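ATPase associated with various cellular activities, AAA_5 (Staphylothermus marinus, PDB 6N0S) is an McrB-type protein whose N-terminal EVE-like domain, the part in this structure, resembles PUA-like RNA-binding proteins and whose full-length form probably binds and hydrolyses ATP. Local coordinates at residues Lys88-Ser91 against Trp92-Lys96. Residues are numbered along the deposited sequence; the frame is centred on the assembly and turned at random.
Sequences KEYS and WPEIK
The extended backbone of K88-S91 runs straight into the first turn of a helix, S91 taking the N-cap position, and I95 N donates to S91 O at 3.0 Å to close that turn. A second bond runs the other way: S91 N gives its hydrogen to E94 OE1 at 3.0 Å, nearly straight at 166° but arriving from above the carboxylate plane. With CG of E94 anti to its carbonyl carbon (chi1 -71°) and the chain extended beyond it, the carboxylate reaches back to the residue before the helix. This is the E94-to-S91 half of a capping box, the N3 glutamate carboxylate accepting from the N-cap NH. The S91 hydroxyl lies against the same side chain, OG 3.3 Å from E94 CG, while P93 CD lies 3.4 Å from S91 OG. E94 OE1 also comes within 3.5 Å of Y90 CA, and E94 CB sits at the edge of the Y90 ring, whose plane stands 74° from the carboxylate. K88 NZ, 4.3 Å from E94 OE1, is too distant for a salt bridge but may favour the charged carboxylate; it bonds weakly to E89 O. On the buried side Y90 CB meets I95 CB at 3.7 Å, the two side chains crossing at about a right angle. K96, one turn on from W92, lays CG over the centre of one face of the W92 ring. The junction thus joins edge strand 89-90 of the three-stranded antiparallel sheet to helix 92-105: Y90 and I95 pack on L134 of strand 132-136, while W92 touches W32 of strand 30-34 and R121 of helix 110-124.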
# COMPACT_ATOMS: atom_id res chain seq x y z
N LYS A 88 14.59 -4.12 5.87
CA LYS A 88 14.97 -5.48 5.53
C LYS A 88 14.29 -5.84 4.22
O LYS A 88 13.16 -5.40 3.96
CB LYS A 88 14.58 -6.45 6.65
CG LYS A 88 15.26 -7.79 6.57
CD LYS A 88 14.65 -8.74 7.61
CE LYS A 88 15.14 -10.18 7.46
NZ LYS A 88 15.33 -10.59 6.02
N GLU A 89 14.99 -6.61 3.39
CA GLU A 89 14.43 -7.13 2.15
C GLU A 89 14.37 -8.65 2.22
O GLU A 89 15.02 -9.29 3.06
CB GLU A 89 15.25 -6.61 0.96
CG GLU A 89 15.10 -5.06 0.88
CD GLU A 89 15.96 -4.40 -0.21
OE1 GLU A 89 16.67 -5.13 -0.94
OE2 GLU A 89 15.91 -3.14 -0.33
N TYR A 90 13.52 -9.25 1.37
CA TYR A 90 13.03 -10.60 1.59
C TYR A 90 12.91 -11.37 0.29
O TYR A 90 12.63 -10.80 -0.77
CB TYR A 90 11.66 -10.61 2.24
CG TYR A 90 11.58 -9.97 3.59
CD1 TYR A 90 11.37 -8.60 3.72
CD2 TYR A 90 11.69 -10.72 4.74
CE1 TYR A 90 11.28 -8.01 4.97
CE2 TYR A 90 11.62 -10.14 5.98
CZ TYR A 90 11.40 -8.80 6.10
OH TYR A 90 11.32 -8.25 7.35
N SER A 91 13.08 -12.69 0.38
CA SER A 91 12.60 -13.52 -0.71
C SER A 91 11.09 -13.75 -0.53
O SER A 91 10.49 -13.34 0.45
CB SER A 91 13.33 -14.85 -0.76
OG SER A 91 12.98 -15.63 0.35
N TRP A 92 10.49 -14.40 -1.53
CA TRP A 92 9.05 -14.65 -1.50
C TRP A 92 8.67 -15.61 -0.38
O TRP A 92 7.73 -15.30 0.38
CB TRP A 92 8.64 -15.18 -2.88
CG TRP A 92 7.26 -15.73 -3.00
CD1 TRP A 92 6.91 -17.00 -3.39
CD2 TRP A 92 6.03 -15.03 -2.77
NE1 TRP A 92 5.54 -17.13 -3.42
CE2 TRP A 92 4.98 -15.94 -3.04
CE3 TRP A 92 5.71 -13.73 -2.36
CZ2 TRP A 92 3.65 -15.60 -2.92
CZ3 TRP A 92 4.38 -13.38 -2.23
CH2 TRP A 92 3.36 -14.33 -2.49
N PRO A 93 9.35 -16.73 -0.17
CA PRO A 93 8.96 -17.58 0.96
C PRO A 93 9.13 -16.87 2.28
O PRO A 93 8.28 -17.02 3.17
CB PRO A 93 9.87 -18.81 0.80
CG PRO A 93 10.32 -18.79 -0.63
CD PRO A 93 10.40 -17.35 -1.01
N GLU A 94 10.16 -16.05 2.42
CA GLU A 94 10.41 -15.35 3.68
C GLU A 94 9.31 -14.34 3.97
O GLU A 94 8.82 -14.24 5.10
CB GLU A 94 11.76 -14.63 3.63
CG GLU A 94 12.99 -15.51 3.66
CD GLU A 94 14.26 -14.77 3.21
OE1 GLU A 94 14.24 -13.53 3.02
OE2 GLU A 94 15.29 -15.45 3.02
N ILE A 95 8.95 -13.52 2.98
CA ILE A 95 7.98 -12.47 3.29
C ILE A 95 6.59 -13.07 3.49
O ILE A 95 5.81 -12.57 4.30
CB ILE A 95 7.99 -11.36 2.23
CG1 ILE A 95 7.31 -10.10 2.79
CG2 ILE A 95 7.32 -11.80 0.94
CD1 ILE A 95 7.48 -8.90 1.93
N LYS A 96 6.24 -14.13 2.75
CA LYS A 96 5.00 -14.89 3.00
C LYS A 96 4.85 -15.28 4.46
O LYS A 96 3.75 -15.24 5.03
CB LYS A 96 4.99 -16.19 2.23
CG LYS A 96 4.57 -16.18 0.85
CD LYS A 96 4.89 -17.58 0.34
CE LYS A 96 3.67 -18.24 -0.27
NZ LYS A 96 2.74 -18.69 0.77